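Local coordinates for protein adenosine deaminase 1 (Arthrobacter aurescens, PDB 3RYS) that probably catalyses the zinc-dependent hydrolytic deamination of adenine to hypoxanthine, a step in purine salvage and nitrogen catabolism, at residues D64-N69 with M101-A106; A85-A90 with E130-S135; N313-S318 with A323-L328. All blocks are in the same frame, centred on the assembly; numbering follows the deposited sequence.

Interaction 1. Residues D64-N69 with M101-A106; sequences DLYYAN and MMDPQA. With ADE (adenine), chain D.
The hydroxyl of Y66 donates a hydrogen bond to D103, the one direct hydrogen bond between residues 64-69 and 101-106, made just after strand 95-102 ends: OH of Y66 to OD2 of D103 at 2.8 Å. The donor reaches OD2 from above the carboxylate plane, and the tyrosine ring stands 69° to that plane, with OD2 lying near the ring's edge. With CG anti to the backbone N (chi1 173°), the Y66 side chain runs out to the bound adenine, whose C8 sits over one ring face, 3.7 Å from CZ of Y66.

A water makes a second polar link. It donates to OD2 of D103 at 2.9 Å, accepts from N9 of adenine at 2.7 Å and is hydrogen-bonded to OH of Y67; that hydroxyl also bonds S172 of the adenine pocket. OD2 is thereby gripped from both the phenol and the water.

The apolar share is small: CB of A106 meets CE1 of Y67 obliquely at 4.0 Å. Pocket residues at the C-terminal ends of barrel strands are characteristic of TIM-barrel enzymes; here D103 reaches adenine through a water, and Y66 of helix 59-69 lies against the ligand.

Interaction 2. Residues A85-A90 with E130-S135; sequences AYLERA and EDFGVS
F132 lays its ring against the backbone of helix 76-92, and this is the tight half of the contact. One ring face covers the peptide link between L87 and E88: N of E88 lies over the ring centre, 3.9 Å above the plane, while C of L87 is displaced toward the rim. CB of D131, the preceding residue, lies over the opposite face, offset toward the rim, so the phenyl group is sandwiched between a helix backbone and its own helix end. The side chain of L87 crosses that of F132 at about a right angle, with CB of L87 3.5 Å from CD2 of F132, and CB of E88 meets CE1 of F132 at 3.7 Å. F132 carries CG anti to its carbonyl carbon (chi1 -54°), which turns the ring to the neighbouring helix.

The packing thins in two directions. Deeper in, CD2 of L87 and CG1 of V134 are 4.3 Å apart; V134 also rests on A91 and on A98 of strand 95-102. Toward solvent, E88 contributes little beyond CB, because its extended chain carries the carboxylate away from F132. G133, at positive phi (71°), ends the helical run and lets the chain turn from F132 to V134.

The contact is packing of apolar side chains and of a ring on a helix backbone, away from the annotated sites. Helix 76-92 leads into strand 95-102 and helix 128-132 into strand 135-143, adjacent and parallel in the sheet, so the contact joins the outer helical layers of consecutive crossovers, as expected of a TIM barrel.

Interaction 3. Residues N313-S318 with A323-L328; sequences NSIRSS and ARKAVL
L328, which packs across on I315, also covers a flat group of its own helix: its CD1 lies over one face of the R324 guanidinium, 3.7 Å above the plane and offset toward the rim, while NH2 of R324 bonds the carbonyl of R96. On the other helix the R316 side chain sets out away from the partner helix and stays at the margin of the contact.

Between the helices, I315 supplies the apolar contact. Its CD1 comes 3.5 Å from CB of L328, the two side chains crossing obliquely, and its CG2 sits 3.8 Å from CB of K325. K325, with CG beside its backbone N (chi1 -72°) and an extended chain beyond, stretches across the end of helix 304-317. CE of K325 passes 3.3 Å from O of I315, and NZ of K325 gives a weak hydrogen bond of 3.1 Å to O of S318. An ammonium among these C-terminal carbonyls probably suits the helix dipole. The carbonyl of I315 is held twice from S318, by its N and by its OG, the latter at 2.7 Å with a C=O...donor angle of 135°. An alanine here in place of K325 removes the ammonium and the chain that bears it, which is likely to leave the C-terminal carbonyls of helix 304-317 without that weak bond and nearby charge, and to open a gap beside I315 and S318.

The axes of segments 313-317 and 323-328 come within 9.5 Å at closest approach, their directions 168° apart and so nearly antiparallel, joined by a short turn: a helical hairpin whose S318 and L328 rest against strand 95-102 of the barrel.

How the interactions relate
Strand 95-102 ties the three contacts together. Its C-terminal end carries interaction 1 into the adenine pocket, where the Y66 side chain is about 7 Å from the zinc ion; its earlier residues are touched by side chains of interactions 2 and 3. Those two meet directly, their centres 17 Å apart, where R324 of the terminal hairpin comes up to G133 and S135. Interaction 1 stands apart, its centre 22 Å from that of interaction 2 and 29 Å from that of interaction 3, which lies across the chain's centre. The side chain of S318, in interaction 3, is about 11 Å from that of H19, a zinc ligand.

Interaction 1. Residues D64-N69 with M101-A106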
loop_
_atom_site.group_PDB
_atom_site.type_symbol
_atom_site.label_atom_id
_atom_site.label_comp_id
_atom_site.label_asym_id
_atom_site.label_seq_id
_atom_site.Cartn_x
_atom_site.Cartn_y
_atom_site.Cartn_z
ATOM N N ASP A 64 -14.129 -7.302 3.911
ATOM C CA ASP A 64 -15.578 -7.130 3.899
ATOM C C ASP A 64 -15.984 -5.686 4.196
ATOM O O ASP A 64 -16.810 -5.109 3.490
ATOM C CB ASP A 64 -16.253 -8.094 4.878
ATOM C CG ASP A 64 -16.204 -9.533 4.400
ATOM O OD1 ASP A 64 -16.044 -9.750 3.181
ATOM O OD2 ASP A 64 -16.319 -10.446 5.243
ATOM N N LEU A 65 -15.400 -5.106 5.239
ATOM C CA LEU A 65 -15.673 -3.713 5.573
ATOM C C LEU A 65 -15.077 -2.794 4.502
ATOM O O LEU A 65 -15.752 -1.911 3.966
ATOM C CB LEU A 65 -15.111 -3.376 6.958
ATOM C CG LEU A 65 -15.438 -1.986 7.506
ATOM C CD1 LEU A 65 -16.922 -1.867 7.771
ATOM C CD2 LEU A 65 -14.641 -1.703 8.770
ATOM N N TYR A 66 -13.804 -3.029 4.199
ATOM C CA TYR A 66 -13.057 -2.310 3.171
ATOM C C TYR A 66 -13.844 -2.144 1.869
ATOM O O TYR A 66 -13.894 -1.055 1.298
ATOM C CB TYR A 66 -11.754 -3.069 2.925
ATOM C CG TYR A 66 -10.886 -2.603 1.781
ATOM C CD1 TYR A 66 -10.847 -3.314 0.589
ATOM C CD2 TYR A 66 -10.061 -1.492 1.909
ATOM C CE1 TYR A 66 -10.033 -2.920 -0.454
ATOM C CE2 TYR A 66 -9.245 -1.088 0.871
ATOM C CZ TYR A 66 -9.235 -1.806 -0.312
ATOM O OH TYR A 66 -8.425 -1.417 -1.357
ATOM N N TYR A 67 -14.462 -3.226 1.410
ATOM C CA TYR A 67 -15.281 -3.189 0.200
ATOM C C TYR A 67 -16.633 -2.523 0.441
ATOM O O TYR A 67 -17.126 -1.774 -0.406
ATOM C CB TYR A 67 -15.477 -4.599 -0.364
ATOM C CG TYR A 67 -14.206 -5.194 -0.906
ATOM C CD1 TYR A 67 -13.404 -4.471 -1.776
ATOM C CD2 TYR A 67 -13.800 -6.468 -0.544
ATOM C CE1 TYR A 67 -12.235 -5.000 -2.276
ATOM C CE2 TYR A 67 -12.627 -7.010 -1.038
ATOM C CZ TYR A 67 -11.849 -6.268 -1.903
ATOM O OH TYR A 67 -10.680 -6.790 -2.407
ATOM N N ALA A 68 -17.232 -2.801 1.596
ATOM C CA ALA A 68 -18.527 -2.228 1.935
ATOM C C ALA A 68 -18.464 -0.708 1.894
ATOM O O ALA A 68 -19.365 -0.051 1.369
ATOM C CB ALA A 68 -18.971 -2.698 3.303
ATOM N N ASN A 69 -17.387 -0.157 2.443
ATOM C CA ASN A 69 -17.245 1.289 2.558
ATOM C C ASN A 69 -17.099 1.999 1.215
ATOM O O ASN A 69 -17.403 3.191 1.098
ATOM C CB ASN A 69 -16.086 1.643 3.488
ATOM C CG ASN A 69 -16.431 1.427 4.949
ATOM O OD1 ASN A 69 -15.571 1.525 5.825
ATOM N ND2 ASN A 69 -17.697 1.131 5.219
ATOM N N MET A 101 -1.907 2.354 -4.651
ATOM C CA MET A 101 -2.732 1.310 -5.245
ATOM C C MET A 101 -4.210 1.679 -5.285
ATOM O O MET A 101 -4.703 2.498 -4.504
ATOM C CB MET A 101 -2.543 -0.025 -4.520
ATOM C CG MET A 101 -1.536 -0.944 -5.182
ATOM S SD MET A 101 -1.283 -2.467 -4.251
ATOM C CE MET A 101 -0.181 -1.895 -2.965
ATOM N N MET A 102 -4.911 1.046 -6.211
ATOM C CA MET A 102 -6.315 1.298 -6.423
ATOM C C MET A 102 -6.900 0.009 -6.976
ATOM O O MET A 102 -6.252 -0.673 -7.771
ATOM C CB MET A 102 -6.465 2.443 -7.414
ATOM C CG MET A 102 -7.796 2.526 -8.118
ATOM S SD MET A 102 -7.678 3.746 -9.440
ATOM C CE MET A 102 -9.346 3.679 -10.080
ATOM N N ASP A 103 -8.104 -0.343 -6.535
ATOM C CA ASP A 103 -8.765 -1.554 -7.007
ATOM C C ASP A 103 -9.842 -1.206 -8.026
ATOM O O ASP A 103 -11.016 -1.071 -7.674
ATOM C CB ASP A 103 -9.392 -2.331 -5.843
ATOM C CG ASP A 103 -8.374 -2.756 -4.793
ATOM O OD1 ASP A 103 -7.171 -2.854 -5.124
ATOM O OD2 ASP A 103 -8.785 -3.001 -3.635
ATOM N N PRO A 104 -9.448 -1.072 -9.299
ATOM C CA PRO A 104 -10.393 -0.723 -10.363
ATOM C C PRO A 104 -11.662 -1.575 -10.284
ATOM O O PRO A 104 -12.767 -1.040 -10.381
ATOM C CB PRO A 104 -9.618 -1.064 -11.639
ATOM C CG PRO A 104 -8.202 -0.993 -11.254
ATOM C CD PRO A 104 -8.119 -1.412 -9.832
ATOM N N GLN A 105 -11.498 -2.883 -10.101
ATOM C CA GLN A 105 -12.628 -3.807 -10.102
ATOM C C GLN A 105 -13.595 -3.592 -8.936
ATOM O O GLN A 105 -14.781 -3.875 -9.058
ATOM C CB GLN A 105 -12.135 -5.254 -10.103
ATOM C CG GLN A 105 -11.461 -5.698 -11.386
ATOM C CD GLN A 105 -10.560 -6.896 -11.170
ATOM O OE1 GLN A 105 -9.544 -6.797 -10.485
ATOM N NE2 GLN A 105 -10.924 -8.033 -11.754
ATOM N N ALA A 106 -13.093 -3.101 -7.806
ATOM C CA ALA A 106 -13.944 -2.888 -6.642
ATOM C C ALA A 106 -14.921 -1.746 -6.886
ATOM O O ALA A 106 -15.852 -1.535 -6.112
ATOM C CB ALA A 106 -13.108 -2.619 -5.411
HETATM N N9 ADE D . -6.651 -5.120 -0.018
HETATM C C8 ADE D . -6.387 -3.934 0.616
HETATM N N7 ADE D . -5.421 -4.001 1.507
HETATM C C5 ADE D . -5.026 -5.331 1.453
HETATM C C6 ADE D . -4.040 -6.056 2.156
HETATM N N6 ADE D . -3.251 -5.504 3.085
HETATM N N1 ADE D . -3.899 -7.370 1.864
HETATM C C2 ADE D . -4.697 -7.914 0.933
HETATM N N3 ADE D . -5.657 -7.338 0.206
HETATM C C4 ADE D . -5.773 -6.035 0.519
HETATM O O HOH W 1 -8.080 -5.488 -2.302
#

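Interaction 2. Residues A85-A90 with E130-S135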
loop_
_atom_site.group_PDB
_atom_site.type_symbol
_atom_site.label_atom_id
_atom_site.label_comp_id
_atom_site.label_asym_id
_atom_site.label_seq_id
_atom_site.Cartn_x
_atom_site.Cartn_y
_atom_site.Cartn_z
ATOM N N ALA A 85 -7.254 13.855 0.455
ATOM C CA ALA A 85 -7.292 13.773 1.907
ATOM C C ALA A 85 -6.127 12.931 2.400
ATOM O O ALA A 85 -5.596 13.164 3.482
ATOM C CB ALA A 85 -8.621 13.191 2.380
ATOM N N TYR A 86 -5.737 11.945 1.599
ATOM C CA TYR A 86 -4.581 11.124 1.924
ATOM C C TYR A 86 -3.284 11.876 1.651
ATOM O O TYR A 86 -2.398 11.916 2.498
ATOM C CB TYR A 86 -4.580 9.807 1.138
ATOM C CG TYR A 86 -3.196 9.204 1.066
ATOM C CD1 TYR A 86 -2.630 8.587 2.173
ATOM C CD2 TYR A 86 -2.440 9.292 -0.094
ATOM C CE1 TYR A 86 -1.358 8.059 2.122
ATOM C CE2 TYR A 86 -1.173 8.766 -0.156
ATOM C CZ TYR A 86 -0.631 8.148 0.954
ATOM O OH TYR A 86 0.642 7.623 0.890
ATOM N N LEU A 87 -3.167 12.457 0.461
ATOM C CA LEU A 87 -1.953 13.173 0.086
ATOM C C LEU A 87 -1.634 14.264 1.105
ATOM O O LEU A 87 -0.475 14.488 1.452
ATOM C CB LEU A 87 -2.083 13.765 -1.322
ATOM C CG LEU A 87 -2.134 12.766 -2.483
ATOM C CD1 LEU A 87 -2.572 13.438 -3.780
ATOM C CD2 LEU A 87 -0.795 12.083 -2.660
ATOM N N GLU A 88 -2.677 14.928 1.591
ATOM C CA GLU A 88 -2.534 15.978 2.592
ATOM C C GLU A 88 -1.992 15.412 3.910
ATOM O O GLU A 88 -1.024 15.935 4.475
ATOM C CB GLU A 88 -3.879 16.680 2.811
ATOM C CG GLU A 88 -3.858 17.774 3.871
ATOM C CD GLU A 88 -5.250 18.270 4.239
ATOM O OE1 GLU A 88 -6.227 17.869 3.570
ATOM O OE2 GLU A 88 -5.367 19.063 5.199
ATOM N N ARG A 89 -2.609 14.338 4.388
ATOM C CA ARG A 89 -2.187 13.706 5.639
ATOM C C ARG A 89 -0.825 13.017 5.503
ATOM O O ARG A 89 0.014 13.091 6.402
ATOM C CB ARG A 89 -3.251 12.725 6.137
ATOM C CG ARG A 89 -2.853 11.956 7.383
ATOM C CD ARG A 89 -2.528 12.875 8.563
ATOM N NE ARG A 89 -2.128 12.103 9.739
ATOM C CZ ARG A 89 -0.912 11.588 9.916
ATOM N NH1 ARG A 89 0.028 11.770 8.997
ATOM N NH2 ARG A 89 -0.633 10.892 11.011
ATOM N N ALA A 90 -0.605 12.365 4.367
ATOM C CA ALA A 90 0.671 11.718 4.095
ATOM C C ALA A 90 1.818 12.722 4.138
ATOM O O ALA A 90 2.851 12.469 4.756
ATOM C CB ALA A 90 0.636 11.002 2.751
ATOM N N GLU A 130 2.728 19.696 -6.620
ATOM C CA GLU A 130 2.455 21.114 -6.475
ATOM C C GLU A 130 1.696 21.443 -5.191
ATOM O O GLU A 130 2.046 22.380 -4.477
ATOM C CB GLU A 130 1.664 21.596 -7.681
ATOM C CG GLU A 130 1.478 23.083 -7.725
ATOM C CD GLU A 130 0.891 23.534 -9.040
ATOM O OE1 GLU A 130 0.849 22.708 -9.984
ATOM O OE2 GLU A 130 0.475 24.707 -9.125
ATOM N N ASP A 131 0.662 20.661 -4.900
ATOM C CA ASP A 131 -0.239 20.965 -3.797
ATOM C C ASP A 131 0.219 20.422 -2.450
ATOM O O ASP A 131 -0.117 20.979 -1.407
ATOM C CB ASP A 131 -1.633 20.428 -4.103
ATOM C CG ASP A 131 -2.227 21.049 -5.337
ATOM O OD1 ASP A 131 -1.776 22.147 -5.727
ATOM O OD2 ASP A 131 -3.146 20.438 -5.916
ATOM N N PHE A 132 0.976 19.333 -2.464
ATOM C CA PHE A 132 1.347 18.688 -1.215
ATOM C C PHE A 132 2.836 18.368 -1.156
ATOM O O PHE A 132 3.347 17.968 -0.112
ATOM C CB PHE A 132 0.511 17.421 -1.003
ATOM C CG PHE A 132 -0.979 17.650 -1.091
ATOM C CD1 PHE A 132 -1.645 18.372 -0.114
ATOM C CD2 PHE A 132 -1.713 17.139 -2.154
ATOM C CE1 PHE A 132 -3.011 18.580 -0.197
ATOM C CE2 PHE A 132 -3.080 17.342 -2.239
ATOM C CZ PHE A 132 -3.729 18.062 -1.262
ATOM N N GLY A 133 3.528 18.553 -2.275
ATOM C CA GLY A 133 4.946 18.255 -2.346
ATOM C C GLY A 133 5.235 16.765 -2.317
ATOM O O GLY A 133 6.255 16.331 -1.779
ATOM N N VAL A 134 4.339 15.978 -2.906
ATOM C CA VAL A 134 4.502 14.532 -2.941
ATOM C C VAL A 134 4.521 14.004 -4.372
ATOM O O VAL A 134 3.550 14.168 -5.111
ATOM C CB VAL A 134 3.363 13.831 -2.180
ATOM C CG1 VAL A 134 3.459 12.329 -2.347
ATOM C CG2 VAL A 134 3.389 14.211 -0.707
ATOM N N SER A 135 5.627 13.372 -4.758
ATOM C CA SER A 135 5.707 12.663 -6.034
ATOM C C SER A 135 4.791 11.453 -5.977
ATOM O O SER A 135 4.690 10.804 -4.937
ATOM C CB SER A 135 7.134 12.187 -6.294
ATOM O OG SER A 135 8.010 13.273 -6.496
#

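Interaction 3. Residues N313-S318 with A323-L328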
loop_
_atom_site.group_PDB
_atom_site.type_symbol
_atom_site.label_atom_id
_atom_site.label_comp_id
_atom_site.label_asym_id
_atom_site.label_seq_id
_atom_site.Cartn_x
_atom_site.Cartn_y
_atom_site.Cartn_z
ATOM N N ASN A 313 15.641 2.705 2.303
ATOM C CA ASN A 313 15.159 1.540 1.577
ATOM C C ASN A 313 13.948 1.917 0.732
ATOM O O ASN A 313 13.919 1.682 -0.474
ATOM C CB ASN A 313 14.777 0.414 2.540
ATOM C CG ASN A 313 15.983 -0.310 3.104
ATOM O OD1 ASN A 313 15.845 -1.211 3.934
ATOM N ND2 ASN A 313 17.172 0.077 2.657
ATOM N N SER A 314 12.951 2.515 1.377
ATOM C CA SER A 314 11.713 2.872 0.700
ATOM C C SER A 314 11.972 3.763 -0.515
ATOM O O SER A 314 11.221 3.725 -1.495
ATOM C CB SER A 314 10.757 3.573 1.663
ATOM O OG SER A 314 11.028 4.962 1.716
ATOM N N ILE A 315 13.033 4.561 -0.453
ATOM C CA ILE A 315 13.358 5.448 -1.561
ATOM C C ILE A 315 14.083 4.688 -2.663
ATOM O O ILE A 315 13.746 4.824 -3.840
ATOM C CB ILE A 315 14.200 6.660 -1.109
ATOM C CG1 ILE A 315 13.432 7.475 -0.066
ATOM C CG2 ILE A 315 14.559 7.529 -2.302
ATOM C CD1 ILE A 315 14.214 8.623 0.517
ATOM N N ARG A 316 15.069 3.885 -2.280
ATOM C CA ARG A 316 15.811 3.082 -3.247
ATOM C C ARG A 316 14.893 2.096 -3.951
ATOM O O ARG A 316 15.146 1.708 -5.090
ATOM C CB ARG A 316 16.931 2.300 -2.564
ATOM C CG ARG A 316 17.992 3.143 -1.916
ATOM C CD ARG A 316 19.188 2.279 -1.535
ATOM N NE ARG A 316 20.047 2.952 -0.565
ATOM C CZ ARG A 316 19.955 2.787 0.752
ATOM N NH1 ARG A 316 19.047 1.962 1.256
ATOM N NH2 ARG A 316 20.773 3.445 1.562
ATOM N N SER A 317 13.833 1.684 -3.263
ATOM C CA SER A 317 12.928 0.669 -3.784
ATOM C C SER A 317 11.823 1.264 -4.658
ATOM O O SER A 317 11.228 0.566 -5.477
ATOM C CB SER A 317 12.322 -0.145 -2.637
ATOM O OG SER A 317 13.333 -0.747 -1.847
ATOM N N SER A 318 11.553 2.552 -4.487
ATOM C CA SER A 318 10.508 3.208 -5.271
ATOM C C SER A 318 10.808 3.157 -6.771
ATOM O O SER A 318 11.934 2.866 -7.184
ATOM C CB SER A 318 10.306 4.657 -4.813
ATOM O OG SER A 318 11.433 5.457 -5.122
ATOM N N ALA A 323 16.835 10.851 -10.012
ATOM C CA ALA A 323 16.959 12.240 -9.581
ATOM C C ALA A 323 16.095 12.506 -8.350
ATOM O O ALA A 323 16.545 13.116 -7.379
ATOM C CB ALA A 323 16.569 13.182 -10.717
ATOM N N ARG A 324 14.850 12.043 -8.403
ATOM C CA ARG A 324 13.930 12.182 -7.285
ATOM C C ARG A 324 14.426 11.402 -6.072
ATOM O O ARG A 324 14.244 11.834 -4.935
ATOM C CB ARG A 324 12.534 11.705 -7.682
ATOM C CG ARG A 324 11.488 11.876 -6.600
ATOM C CD ARG A 324 11.316 13.332 -6.223
ATOM N NE ARG A 324 10.261 13.514 -5.229
ATOM C CZ ARG A 324 9.835 14.700 -4.806
ATOM N NH1 ARG A 324 10.378 15.805 -5.296
ATOM N NH2 ARG A 324 8.866 14.783 -3.900
ATOM N N LYS A 325 15.055 10.256 -6.318
ATOM C CA LYS A 325 15.594 9.439 -5.238
ATOM C C LYS A 325 16.749 10.154 -4.555
ATOM O O LYS A 325 16.829 10.195 -3.324
ATOM C CB LYS A 325 16.065 8.080 -5.765
ATOM C CG LYS A 325 14.939 7.139 -6.159
ATOM C CD LYS A 325 15.462 5.905 -6.876
ATOM C CE LYS A 325 14.349 4.889 -7.091
ATOM N NZ LYS A 325 14.775 3.752 -7.952
ATOM N N ALA A 326 17.638 10.720 -5.366
ATOM C CA ALA A 326 18.834 11.381 -4.855
ATOM C C ALA A 326 18.506 12.488 -3.857
ATOM O O ALA A 326 19.047 12.510 -2.748
ATOM C CB ALA A 326 19.671 11.926 -6.003
ATOM N N VAL A 327 17.623 13.404 -4.248
ATOM C CA VAL A 327 17.267 14.518 -3.377
ATOM C C VAL A 327 16.551 14.040 -2.111
ATOM O O VAL A 327 16.752 14.594 -1.030
ATOM C CB VAL A 327 16.420 15.595 -4.106
ATOM C CG1 VAL A 327 17.131 16.069 -5.367
ATOM C CG2 VAL A 327 15.033 15.067 -4.430
ATOM N N LEU A 328 15.730 13.003 -2.245
ATOM C CA LEU A 328 15.042 12.421 -1.096
ATOM C C LEU A 328 16.025 11.677 -0.193
ATOM O O LEU A 328 15.953 11.775 1.030
ATOM C CB LEU A 328 13.916 11.490 -1.548
ATOM C CG LEU A 328 12.530 12.110 -1.747
ATOM C CD1 LEU A 328 12.611 13.517 -2.319
ATOM C CD2 LEU A 328 11.663 11.214 -2.624
#